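Local coordinates for protein acetyl-CoA C-acetyltransferase (Syntrophomonas wolfei subsp. wolfei, PDB 7N7Z) that probably catalyses the reversible thiolase reaction in which two acetyl-CoA molecules give acetoacetyl-CoA and free CoA, at residues Arg29-Ile42 / Gly64-Val77. Residues are numbered along the deposited sequence; the frame is centred on the assembly and turned at random.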
loop_
_atom_site.group_PDB
_atom_site.type_symbol
_atom_site.label_atom_id
_atom_site.label_comp_id
_atom_site.label_asym_id
_atom_site.label_seq_id
_atom_site.Cartn_x
_atom_site.Cartn_y
_atom_site.Cartn_z
ATOM N N ARG B 29 -18.222 11.621 0.472
ATOM C CA ARG B 29 -18.209 10.173 0.348
ATOM C C ARG B 29 -19.592 9.659 -0.047
ATOM O O ARG B 29 -20.609 10.345 0.092
ATOM C CB ARG B 29 -17.753 9.527 1.657
ATOM C CG ARG B 29 -16.375 9.987 2.125
ATOM C CD ARG B 29 -15.257 9.396 1.276
ATOM N NE ARG B 29 -15.249 7.937 1.309
ATOM C CZ ARG B 29 -14.781 7.211 2.317
ATOM N NH1 ARG B 29 -14.274 7.777 3.400
ATOM N NH2 ARG B 29 -14.821 5.885 2.234
ATOM N N ALA B 30 -19.615 8.419 -0.542
ATOM C CA ALA B 30 -20.838 7.869 -1.119
ATOM C C ALA B 30 -21.993 7.892 -0.124
ATOM O O ALA B 30 -23.130 8.213 -0.491
ATOM C CB ALA B 30 -20.587 6.442 -1.610
ATOM N N ASN B 31 -21.725 7.559 1.140
ATOM C CA ASN B 31 -22.805 7.465 2.117
ATOM C C ASN B 31 -23.439 8.821 2.399
ATOM O O ASN B 31 -24.649 8.900 2.641
ATOM C CB ASN B 31 -22.286 6.847 3.416
ATOM C CG ASN B 31 -21.849 5.410 3.240
ATOM O OD1 ASN B 31 -22.095 4.799 2.199
ATOM N ND2 ASN B 31 -21.195 4.859 4.257
ATOM N N ASP B 32 -22.649 9.895 2.376
ATOM C CA ASP B 32 -23.197 11.215 2.666
ATOM C C ASP B 32 -23.967 11.782 1.480
ATOM O O ASP B 32 -24.905 12.565 1.675
ATOM C CB ASP B 32 -22.072 12.158 3.089
ATOM C CG ASP B 32 -21.226 11.582 4.212
ATOM O OD1 ASP B 32 -21.807 11.163 5.237
ATOM O OD2 ASP B 32 -19.986 11.542 4.070
ATOM N N LEU B 33 -23.596 11.404 0.254
ATOM C CA LEU B 33 -24.441 11.718 -0.893
ATOM C C LEU B 33 -25.748 10.937 -0.831
ATOM O O LEU B 33 -26.819 11.480 -1.125
ATOM C CB LEU B 33 -23.709 11.405 -2.198
ATOM C CG LEU B 33 -22.605 12.364 -2.645
ATOM C CD1 LEU B 33 -21.727 11.692 -3.690
ATOM C CD2 LEU B 33 -23.185 13.659 -3.188
ATOM N N ALA B 34 -25.673 9.658 -0.455
ATOM C CA ALA B 34 -26.879 8.849 -0.328
ATOM C C ALA B 34 -27.829 9.435 0.707
ATOM O O ALA B 34 -29.050 9.436 0.511
ATOM C CB ALA B 34 -26.507 7.413 0.042
ATOM N N ILE B 35 -27.287 9.942 1.816
ATOM C CA ILE B 35 -28.131 10.506 2.865
ATOM C C ILE B 35 -28.868 11.736 2.351
ATOM O O ILE B 35 -30.056 11.932 2.639
ATOM C CB ILE B 35 -27.283 10.830 4.110
ATOM C CG1 ILE B 35 -27.016 9.553 4.909
ATOM C CG2 ILE B 35 -27.979 11.866 4.985
ATOM C CD1 ILE B 35 -25.816 9.644 5.815
ATOM N N ILE B 36 -28.181 12.584 1.585
ATOM C CA ILE B 36 -28.815 13.790 1.062
ATOM C C ILE B 36 -29.926 13.424 0.085
ATOM O O ILE B 36 -31.038 13.959 0.154
ATOM C CB ILE B 36 -27.765 14.710 0.411
ATOM C CG1 ILE B 36 -26.837 15.289 1.481
ATOM C CG2 ILE B 36 -28.448 15.830 -0.368
ATOM C CD1 ILE B 36 -25.577 15.927 0.928
ATOM N N ALA B 37 -29.645 12.496 -0.832
ATOM C CA ALA B 37 -30.661 12.081 -1.795
ATOM C C ALA B 37 -31.816 11.366 -1.104
ATOM O O ALA B 37 -32.983 11.570 -1.464
ATOM C CB ALA B 37 -30.036 11.180 -2.860
ATOM N N ALA B 38 -31.513 10.526 -0.113
ATOM C CA ALA B 38 -32.565 9.795 0.585
ATOM C C ALA B 38 -33.473 10.742 1.359
ATOM O O ALA B 38 -34.702 10.610 1.315
ATOM C CB ALA B 38 -31.951 8.756 1.522
ATOM N N ASN B 39 -32.885 11.701 2.081
ATOM C CA ASN B 39 -33.695 12.662 2.823
ATOM C C ASN B 39 -34.589 13.462 1.886
ATOM O O ASN B 39 -35.754 13.729 2.203
ATOM C CB ASN B 39 -32.791 13.595 3.628
ATOM C CG ASN B 39 -32.341 12.983 4.938
ATOM O OD1 ASN B 39 -33.089 12.245 5.582
ATOM N ND2 ASN B 39 -31.112 13.284 5.339
ATOM N N ALA B 40 -34.060 13.851 0.724
ATOM C CA ALA B 40 -34.862 14.590 -0.243
ATOM C C ALA B 40 -36.065 13.773 -0.692
ATOM O O ALA B 40 -37.200 14.262 -0.688
ATOM C CB ALA B 40 -34.001 14.984 -1.444
ATOM N N ALA B 41 -35.837 12.517 -1.078
ATOM C CA ALA B 41 -36.943 11.674 -1.518
ATOM C C ALA B 41 -37.961 11.473 -0.401
ATOM O O ALA B 41 -39.173 11.503 -0.643
ATOM C CB ALA B 41 -36.411 10.329 -2.010
ATOM N N ILE B 42 -37.487 11.277 0.832
ATOM C CA ILE B 42 -38.396 11.028 1.947
ATOM C C ILE B 42 -39.245 12.261 2.228
ATOM O O ILE B 42 -40.466 12.168 2.405
ATOM C CB ILE B 42 -37.611 10.589 3.197
ATOM C CG1 ILE B 42 -37.042 9.182 2.992
ATOM C CG2 ILE B 42 -38.509 10.637 4.429
ATOM C CD1 ILE B 42 -36.079 8.739 4.077
ATOM N N GLY B 64 -14.556 0.716 1.165
ATOM C CA GLY B 64 -14.226 1.979 1.788
ATOM C C GLY B 64 -15.369 2.673 2.497
ATOM O O GLY B 64 -15.121 3.632 3.242
ATOM N N ASN B 65 -16.607 2.220 2.305
ATOM C CA ASN B 65 -17.782 2.918 2.807
ATOM C C ASN B 65 -18.376 2.277 4.059
ATOM O O ASN B 65 -19.501 2.619 4.441
ATOM C CB ASN B 65 -18.840 3.003 1.704
ATOM C CG ASN B 65 -18.409 3.898 0.555
ATOM O OD1 ASN B 65 -18.315 3.459 -0.593
ATOM N ND2 ASN B 65 -18.133 5.159 0.863
ATOM N N GLY B 66 -17.652 1.365 4.707
ATOM C CA GLY B 66 -18.064 0.856 6.002
ATOM C C GLY B 66 -18.962 -0.363 5.927
ATOM O O GLY B 66 -19.271 -0.904 4.863
ATOM N N SER B 67 -19.394 -0.797 7.111
ATOM C CA SER B 67 -20.225 -1.989 7.235
ATOM C C SER B 67 -21.638 -1.695 6.747
ATOM O O SER B 67 -22.288 -0.767 7.242
ATOM C CB SER B 67 -20.250 -2.464 8.687
ATOM O OG SER B 67 -18.997 -2.993 9.082
ATOM N N LEU B 68 -22.112 -2.494 5.782
ATOM C CA LEU B 68 -23.441 -2.366 5.189
ATOM C C LEU B 68 -23.869 -0.904 5.133
ATOM O O LEU B 68 -24.696 -0.464 5.941
ATOM C CB LEU B 68 -24.461 -3.192 5.975
ATOM C CG LEU B 68 -25.781 -3.512 5.265
ATOM C CD1 LEU B 68 -25.536 -4.191 3.924
ATOM C CD2 LEU B 68 -26.666 -4.383 6.152
ATOM N N PRO B 69 -23.325 -0.126 4.201
ATOM C CA PRO B 69 -23.609 1.315 4.163
ATOM C C PRO B 69 -25.099 1.611 4.140
ATOM O O PRO B 69 -25.549 2.561 4.799
ATOM C CB PRO B 69 -22.926 1.772 2.866
ATOM C CG PRO B 69 -21.811 0.795 2.669
ATOM C CD PRO B 69 -22.316 -0.522 3.201
ATOM N N PRO B 70 -25.902 0.849 3.389
ATOM C CA PRO B 70 -27.347 1.143 3.372
ATOM C C PRO B 70 -27.982 1.134 4.751
ATOM O O PRO B 70 -28.916 1.909 4.997
ATOM C CB PRO B 70 -27.920 0.039 2.471
ATOM C CG PRO B 70 -26.783 -0.348 1.589
ATOM C CD PRO B 70 -25.562 -0.244 2.459
ATOM N N ARG B 71 -27.508 0.282 5.663
ATOM C CA ARG B 71 -28.002 0.333 7.036
ATOM C C ARG B 71 -27.549 1.614 7.725
ATOM O O ARG B 71 -28.301 2.205 8.508
ATOM C CB ARG B 71 -27.530 -0.899 7.810
ATOM C CG ARG B 71 -27.892 -0.898 9.296
ATOM C CD ARG B 71 -29.400 -0.928 9.531
ATOM N NE ARG B 71 -29.719 -1.305 10.904
ATOM C CZ ARG B 71 -30.933 -1.612 11.343
ATOM N NH1 ARG B 71 -31.988 -1.583 10.543
ATOM N NH2 ARG B 71 -31.094 -1.959 12.617
ATOM N N ILE B 72 -26.321 2.059 7.447
ATOM C CA ILE B 72 -25.869 3.345 7.968
ATOM C C ILE B 72 -26.723 4.469 7.399
ATOM O O ILE B 72 -27.151 5.376 8.123
ATOM C CB ILE B 72 -24.377 3.560 7.652
ATOM C CG1 ILE B 72 -23.514 2.551 8.414
ATOM C CG2 ILE B 72 -23.963 4.987 7.995
ATOM C CD1 ILE B 72 -22.094 2.440 7.885
ATOM N N ILE B 73 -26.985 4.426 6.090
ATOM C CA ILE B 73 -27.754 5.484 5.446
ATOM C C ILE B 73 -29.188 5.493 5.961
ATOM O O ILE B 73 -29.778 6.558 6.178
ATOM C CB ILE B 73 -27.700 5.317 3.916
ATOM C CG1 ILE B 73 -26.272 5.532 3.404
ATOM C CG2 ILE B 73 -28.655 6.289 3.237
ATOM C CD1 ILE B 73 -26.000 4.879 2.066
ATOM N N GLY B 74 -29.771 4.311 6.171
ATOM C CA GLY B 74 -31.151 4.252 6.626
ATOM C C GLY B 74 -31.321 4.783 8.037
ATOM O O GLY B 74 -32.245 5.553 8.317
ATOM N N MET B 75 -30.433 4.376 8.947
ATOM C CA MET B 75 -30.527 4.847 10.323
ATOM C C MET B 75 -30.327 6.353 10.413
ATOM O O MET B 75 -30.957 7.015 11.246
ATOM C CB MET B 75 -29.500 4.124 11.195
ATOM C CG MET B 75 -29.746 2.632 11.346
ATOM S SD MET B 75 -31.350 2.242 12.074
ATOM C CE MET B 75 -32.320 1.919 10.602
ATOM N N LYS B 76 -29.464 6.917 9.566
ATOM C CA LYS B 76 -29.170 8.342 9.650
ATOM C C LYS B 76 -30.295 9.194 9.079
ATOM O O LYS B 76 -30.464 10.347 9.495
ATOM C CB LYS B 76 -27.857 8.647 8.932
ATOM C CG LYS B 76 -26.637 8.458 9.812
ATOM C CD LYS B 76 -25.379 8.253 8.992
ATOM C CE LYS B 76 -24.143 8.209 9.876
ATOM N NZ LYS B 76 -23.102 9.172 9.419
ATOM N N VAL B 77 -31.070 8.656 8.132
ATOM C CA VAL B 77 -32.260 9.350 7.657
ATOM C C VAL B 77 -33.498 8.985 8.466
ATOM O O VAL B 77 -34.605 9.421 8.123
ATOM C CB VAL B 77 -32.497 9.078 6.156
ATOM C CG1 VAL B 77 -31.241 9.416 5.360
ATOM C CG2 VAL B 77 -32.926 7.643 5.916
HETATM O O HOH W 1 -13.293 5.416 4.626
HETATM O O HOH W 2 -35.446 11.469 6.657
HETATM O O HOH W 3 -29.731 12.845 8.231
#
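The 30-42 part of helix 30-45 and helix 69-76 run broadly the same way, their axes 9.4 Å apart at closest and crossing at -44°, with I35 facing I73 and N39 facing V77. Alanines suit so close a crossing: A34 is small enough for I73 to lie against it, CD1 to CB 3.3 Å, a tight fit, while the CB of A38 meets V77 CG1. With CG1 beside the backbone N (chi1 -79°), I35 stretches its CD1 to the aliphatic chain of K76, and I42 CD1 covers V77 CG2. At the N-terminal end, N31 turns its amide to the loop before helix 69-76; ND2 donates to N65 O (2.8 Å, 149° at the hydrogen), and OD1 rests against P69 CB. A leucine in its place would probably leave the N65 carbonyl without this donor. A water joins R29 NH1 to G64 O. At the far end, N39 OD1 and V77 O share a second water. Alanines of helix 30-45 also pack on strands 113-121 and 254-264, and P69 on strand 84-89, so the pair forms part of the helical layer covering the N-terminal part of the mixed sheet in the thiolase fold.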